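Side-chain contacts in D-ribulose-5-phosphate 3-epimerase, putative (Plasmodium falciparum, PDB 1TQX), which probably catalyses the interconversion of D-ribulose 5-phosphate and D-xylulose 5-phosphate in a metal-containing TIM barrel: residues N140-M145 with S165-K170; M42-N47 with H92-N97. All coordinates share one frame; numbering follows the deposited sequence.

The two contacts belong to one TIM barrel, with centres about 20 Å apart. Contact 1 is buried between strand 141-145 and helix 161-170, neighbours in a beta-alpha-beta unit, and is wholly aliphatic. Contact 2 is partly buried: near the zinc site the loop after strand 34-40 meets the end of strand 88-92 and the turn that follows it, and a phenyl ring packs on a histidine held by a hydrogen bond to a carboxylate of its own segment. A single methyl group is the focus in 140-145 with 165-170, whereas in 42-47 with 92-97 the rim of a phenyl ring meets an imidazole face obliquely. They touch where Met145 CG packs against His92 CE1 at 4.2 Å.

Contact 1 of 2, residues N140-M145 with S165-K170; sequences NTVLVM and SFLRKK
Val142, Val144 and Leu167 meet without any ring, amide or other flat group between them, so there are no faces or edges to assign and methyl groups make the closest approaches. Leu167 reaches from the helix with CD1, which lies 3.7 Å from Val142 CG1 and 3.8 Å from Val144 CG2. Val142 CG1 and Val144 CG2 are themselves 4.3 Å apart, and the leucine methyl rests across both. Its reach comes from the second torsion: CD1 is extended away from CA (chi2 166°), while CD2 turns aside. Both valines share one rotamer, with CG1 anti to the backbone N, yet they present different branches. Val142 offers CG1 to a leucine that crosses it at a slant; Val144 offers CG2 and runs past Leu167 in the opposite direction.

Helix 161-170 connects strands 141-145 and 175-179 in the beta-alpha-beta unit of a TIM barrel, and the two valines, two positions apart, point outward to it. Leu143 between them points the other way and touches Asp179, a zinc ligand. Leu134 of helix 131-134 touches both Val142 and Leu167, extending the apolar layer. On the next residue of the helix, the guanidinium group of Arg168 hydrogen-bonds to the backbone oxygens of Leu174 and Gly194.

Contact 2 of 2, residues M42-N47 with H92-N97; sequences MHFVPN and HFEALN
Phe44 lays the far rim of its phenyl ring over one face of the His92 imidazole. The planes are inclined at 37° and the centroids are 4.8 Å apart, an oblique pairing in which the side chains as a whole cross at about a right angle. Phe44 CE2 stands 3.5 Å above the imidazole plane, displaced toward its rim, and Phe44 CZ is 3.5 Å from His92 CB. With CG anti to the backbone N (chi1 -176°), the phenyl group projects from its loop to the turn that follows strand 88-92. There Glu94 CB lies at its edge, near the ring plane, and Ala95 CB is 4.1 Å from Phe44 CE1. Met72 touches both Phe44 and His92.

The imidazole is also held in its own plane. His92 ND1 donates to Glu94 OE1 over 3.0 Å, with an angle of 147° at the hydrogen; the oxygen lies nearly in the ring plane and is met on its syn side, somewhat out of the carboxylate plane. Glu94 curls back to make this bond, bent at its second torsion, and its other oxygen, OE2, is hydrogen-bonded to Thr125 OG1 and Lys122 N. These loops lie at the zinc-binding end of the barrel, where His92 NE2 is hydrogen-bonded to NE2 of the zinc ligand His70. Glu94 thus helps to orient His92, which is second-shell to the zinc through His70 and whose rotation is restrained by bonds at both nitrogens and by the phenyl ring on one face; the carboxylate probably polarises the imidazole.

Contact 1 of 2, residues N140-M145 with S165-K170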
loop_
_atom_site.group_PDB
_atom_site.type_symbol
_atom_site.label_atom_id
_atom_site.label_comp_id
_atom_site.label_asym_id
_atom_site.label_seq_id
_atom_site.Cartn_x
_atom_site.Cartn_y
_atom_site.Cartn_z
ATOM N N ASN A 140 4.836 -0.666 10.663
ATOM C CA ASN A 140 3.655 -1.520 10.715
ATOM C C ASN A 140 3.507 -2.352 9.441
ATOM O O ASN A 140 3.011 -3.481 9.482
ATOM C CB ASN A 140 2.393 -0.667 10.870
ATOM C CG ASN A 140 2.345 0.079 12.190
ATOM O OD1 ASN A 140 1.982 -0.486 13.223
ATOM N ND2 ASN A 140 2.716 1.351 12.161
ATOM N N THR A 141 3.940 -1.790 8.317
ATOM C CA THR A 141 3.794 -2.455 7.027
ATOM C C THR A 141 4.951 -2.194 6.068
ATOM O O THR A 141 5.493 -1.087 6.022
ATOM C CB THR A 141 2.528 -1.944 6.289
ATOM O OG1 THR A 141 1.385 -2.034 7.149
ATOM C CG2 THR A 141 2.285 -2.758 5.013
ATOM N N VAL A 142 5.321 -3.216 5.304
ATOM C CA VAL A 142 6.345 -3.075 4.281
ATOM C C VAL A 142 5.591 -3.317 2.977
ATOM O O VAL A 142 4.946 -4.352 2.813
ATOM C CB VAL A 142 7.477 -4.115 4.398
ATOM C CG1 VAL A 142 8.383 -4.023 3.172
ATOM C CG2 VAL A 142 8.299 -3.851 5.649
ATOM N N LEU A 143 5.647 -2.346 2.073
ATOM C CA LEU A 143 4.960 -2.456 0.792
ATOM C C LEU A 143 5.969 -2.878 -0.274
ATOM O O LEU A 143 6.807 -2.081 -0.698
ATOM C CB LEU A 143 4.330 -1.099 0.425
ATOM C CG LEU A 143 3.320 -0.991 -0.727
ATOM C CD1 LEU A 143 2.783 0.442 -0.771
ATOM C CD2 LEU A 143 3.966 -1.348 -2.050
ATOM N N VAL A 144 5.890 -4.141 -0.686
ATOM C CA VAL A 144 6.774 -4.688 -1.704
ATOM C C VAL A 144 6.154 -4.418 -3.074
ATOM O O VAL A 144 5.139 -5.020 -3.425
ATOM C CB VAL A 144 6.955 -6.226 -1.524
ATOM C CG1 VAL A 144 7.779 -6.801 -2.672
ATOM C CG2 VAL A 144 7.626 -6.524 -0.188
ATOM N N MET A 145 6.741 -3.497 -3.834
ATOM C CA MET A 145 6.223 -3.196 -5.166
ATOM C C MET A 145 6.460 -4.421 -6.040
ATOM O O MET A 145 7.576 -4.944 -6.088
ATOM C CB MET A 145 6.949 -2.001 -5.793
ATOM C CG MET A 145 6.648 -0.645 -5.168
ATOM S SD MET A 145 4.889 -0.210 -5.198
ATOM C CE MET A 145 4.532 -0.215 -6.943
ATOM N N SER A 165 8.888 -13.694 0.950
ATOM C CA SER A 165 9.246 -14.828 1.806
ATOM C C SER A 165 10.285 -14.428 2.852
ATOM O O SER A 165 10.189 -14.828 4.012
ATOM C CB SER A 165 9.780 -15.994 0.970
ATOM O OG SER A 165 8.747 -16.575 0.199
ATOM N N PHE A 166 11.273 -13.638 2.441
ATOM C CA PHE A 166 12.310 -13.171 3.359
ATOM C C PHE A 166 11.696 -12.446 4.556
ATOM O O PHE A 166 12.018 -12.740 5.706
ATOM C CB PHE A 166 13.265 -12.211 2.643
ATOM C CG PHE A 166 14.255 -11.546 3.560
ATOM C CD1 PHE A 166 15.422 -12.203 3.943
ATOM C CD2 PHE A 166 14.010 -10.269 4.063
ATOM C CE1 PHE A 166 16.333 -11.600 4.816
ATOM C CE2 PHE A 166 14.914 -9.659 4.937
ATOM C CZ PHE A 166 16.075 -10.324 5.312
ATOM N N LEU A 167 10.813 -11.489 4.275
ATOM C CA LEU A 167 10.164 -10.703 5.319
ATOM C C LEU A 167 9.277 -11.519 6.254
ATOM O O LEU A 167 9.356 -11.369 7.471
ATOM C CB LEU A 167 9.346 -9.567 4.688
ATOM C CG LEU A 167 10.139 -8.473 3.964
ATOM C CD1 LEU A 167 9.206 -7.632 3.111
ATOM C CD2 LEU A 167 10.859 -7.604 4.983
ATOM N N ARG A 168 8.432 -12.382 5.697
ATOM C CA ARG A 168 7.547 -13.190 6.534
ATOM C C ARG A 168 8.322 -14.129 7.450
ATOM O O ARG A 168 7.947 -14.336 8.603
ATOM C CB ARG A 168 6.578 -14.011 5.676
ATOM C CG ARG A 168 5.644 -14.909 6.488
ATOM C CD ARG A 168 4.842 -14.092 7.498
ATOM N NE ARG A 168 3.945 -13.136 6.850
ATOM C CZ ARG A 168 3.773 -11.881 7.256
ATOM N NH1 ARG A 168 4.442 -11.427 8.307
ATOM N NH2 ARG A 168 2.929 -11.080 6.618
ATOM N N LYS A 169 9.406 -14.696 6.937
ATOM C CA LYS A 169 10.214 -15.621 7.721
ATOM C C LYS A 169 10.922 -14.932 8.887
ATOM O O LYS A 169 11.012 -15.486 9.984
ATOM C CB LYS A 169 11.249 -16.305 6.824
ATOM C CG LYS A 169 12.048 -17.403 7.516
ATOM C CD LYS A 169 12.958 -18.128 6.530
ATOM C CE LYS A 169 13.696 -19.291 7.188
ATOM N NZ LYS A 169 14.559 -18.850 8.318
ATOM N N LYS A 170 11.408 -13.717 8.646
ATOM C CA LYS A 170 12.129 -12.960 9.662
ATOM C C LYS A 170 11.223 -12.191 10.623
ATOM O O LYS A 170 11.555 -12.030 11.796
ATOM C CB LYS A 170 13.105 -11.992 8.981
ATOM C CG LYS A 170 14.085 -11.294 9.920
ATOM C CD LYS A 170 15.117 -10.503 9.121
ATOM C CE LYS A 170 16.096 -9.766 10.026
ATOM N NZ LYS A 170 16.924 -10.698 10.842
#

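Contact 2 of 2, residues M42-N47 with H92-N97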
loop_
_atom_site.group_PDB
_atom_site.type_symbol
_atom_site.label_atom_id
_atom_site.label_comp_id
_atom_site.label_asym_id
_atom_site.label_seq_id
_atom_site.Cartn_x
_atom_site.Cartn_y
_atom_site.Cartn_z
ATOM N N MET A 42 4.972 13.641 -9.808
ATOM C CA MET A 42 5.646 13.891 -11.081
ATOM C C MET A 42 7.166 14.039 -10.928
ATOM O O MET A 42 7.857 14.430 -11.874
ATOM C CB MET A 42 5.058 15.140 -11.751
ATOM C CG MET A 42 5.448 15.308 -13.219
ATOM S SD MET A 42 5.061 13.846 -14.226
ATOM C CE MET A 42 3.336 14.064 -14.442
ATOM N N HIS A 43 7.682 13.741 -9.738
ATOM C CA HIS A 43 9.123 13.812 -9.498
ATOM C C HIS A 43 9.665 12.455 -9.063
ATOM O O HIS A 43 10.572 11.916 -9.705
ATOM C CB HIS A 43 9.461 14.887 -8.457
ATOM C CG HIS A 43 9.275 16.287 -8.957
ATOM N ND1 HIS A 43 8.036 16.810 -9.259
ATOM C CD2 HIS A 43 10.172 17.269 -9.216
ATOM C CE1 HIS A 43 8.176 18.055 -9.680
ATOM N NE2 HIS A 43 9.463 18.358 -9.665
ATOM N N PHE A 44 9.119 11.892 -7.987
ATOM C CA PHE A 44 9.586 10.583 -7.533
ATOM C C PHE A 44 9.202 9.522 -8.564
ATOM O O PHE A 44 9.898 8.522 -8.733
ATOM C CB PHE A 44 8.986 10.230 -6.174
ATOM C CG PHE A 44 9.500 8.937 -5.623
ATOM C CD1 PHE A 44 10.793 8.849 -5.102
ATOM C CD2 PHE A 44 8.720 7.786 -5.682
ATOM C CE1 PHE A 44 11.300 7.627 -4.651
ATOM C CE2 PHE A 44 9.220 6.567 -5.236
ATOM C CZ PHE A 44 10.510 6.489 -4.719
ATOM N N VAL A 45 8.071 9.740 -9.227
ATOM C CA VAL A 45 7.586 8.864 -10.288
ATOM C C VAL A 45 7.054 9.816 -11.364
ATOM O O VAL A 45 6.626 10.928 -11.053
ATOM C CB VAL A 45 6.449 7.921 -9.814
ATOM C CG1 VAL A 45 7.010 6.870 -8.871
ATOM C CG2 VAL A 45 5.347 8.719 -9.126
ATOM N N PRO A 46 7.091 9.402 -12.643
ATOM C CA PRO A 46 6.613 10.243 -13.747
ATOM C C PRO A 46 5.094 10.322 -13.931
ATOM O O PRO A 46 4.579 10.109 -15.034
ATOM C CB PRO A 46 7.320 9.639 -14.961
ATOM C CG PRO A 46 7.327 8.190 -14.631
ATOM C CD PRO A 46 7.725 8.174 -13.157
ATOM N N ASN A 47 4.386 10.659 -12.857
ATOM C CA ASN A 47 2.931 10.761 -12.893
ATOM C C ASN A 47 2.474 11.647 -11.730
ATOM O O ASN A 47 3.102 11.655 -10.673
ATOM C CB ASN A 47 2.329 9.352 -12.757
ATOM C CG ASN A 47 0.859 9.287 -13.138
ATOM O OD1 ASN A 47 0.232 8.228 -13.026
ATOM N ND2 ASN A 47 0.303 10.403 -13.592
ATOM N N HIS A 92 8.641 5.955 0.674
ATOM C CA HIS A 92 9.636 5.128 0.007
ATOM C C HIS A 92 11.029 5.203 0.604
ATOM O O HIS A 92 11.539 6.279 0.898
ATOM C CB HIS A 92 9.692 5.471 -1.486
ATOM C CG HIS A 92 8.741 4.667 -2.317
ATOM N ND1 HIS A 92 9.071 3.432 -2.836
ATOM C CD2 HIS A 92 7.439 4.870 -2.629
ATOM C CE1 HIS A 92 8.012 2.906 -3.425
ATOM N NE2 HIS A 92 7.007 3.758 -3.311
ATOM N N PHE A 93 11.630 4.030 0.782
ATOM C CA PHE A 93 12.982 3.897 1.312
ATOM C C PHE A 93 13.890 4.733 0.409
ATOM O O PHE A 93 14.794 5.423 0.884
ATOM C CB PHE A 93 13.375 2.409 1.274
ATOM C CG PHE A 93 14.748 2.093 1.829
ATOM C CD1 PHE A 93 15.098 2.433 3.132
ATOM C CD2 PHE A 93 15.661 1.371 1.061
ATOM C CE1 PHE A 93 16.337 2.053 3.663
ATOM C CE2 PHE A 93 16.900 0.988 1.586
ATOM C CZ PHE A 93 17.233 1.329 2.889
ATOM N N GLU A 94 13.619 4.686 -0.895
ATOM C CA GLU A 94 14.418 5.420 -1.872
ATOM C C GLU A 94 14.247 6.933 -1.805
ATOM O O GLU A 94 15.150 7.679 -2.182
ATOM C CB GLU A 94 14.101 4.944 -3.298
ATOM C CG GLU A 94 14.280 3.442 -3.518
ATOM C CD GLU A 94 13.049 2.647 -3.129
ATOM O OE1 GLU A 94 12.082 3.261 -2.635
ATOM O OE2 GLU A 94 13.041 1.412 -3.319
ATOM N N ALA A 95 13.090 7.390 -1.334
ATOM C CA ALA A 95 12.837 8.825 -1.240
ATOM C C ALA A 95 13.772 9.477 -0.219
ATOM O O ALA A 95 14.047 10.676 -0.299
ATOM C CB ALA A 95 11.378 9.077 -0.858
ATOM N N LEU A 96 14.244 8.687 0.740
ATOM C CA LEU A 96 15.161 9.176 1.763
ATOM C C LEU A 96 16.576 8.666 1.508
ATOM O O LEU A 96 17.342 8.429 2.443
ATOM C CB LEU A 96 14.695 8.743 3.159
ATOM C CG LEU A 96 13.679 9.665 3.837
ATOM C CD1 LEU A 96 12.489 9.868 2.922
ATOM C CD2 LEU A 96 13.237 9.075 5.176
ATOM N N ASN A 97 16.906 8.486 0.232
ATOM C CA ASN A 97 18.231 8.031 -0.173
ATOM C C ASN A 97 18.706 6.744 0.500
ATOM O O ASN A 97 19.902 6.555 0.736
ATOM C CB ASN A 97 19.243 9.155 0.061
ATOM C CG ASN A 97 18.973 10.366 -0.814
ATOM O OD1 ASN A 97 19.484 11.460 -0.561
ATOM N ND2 ASN A 97 18.175 10.175 -1.855
#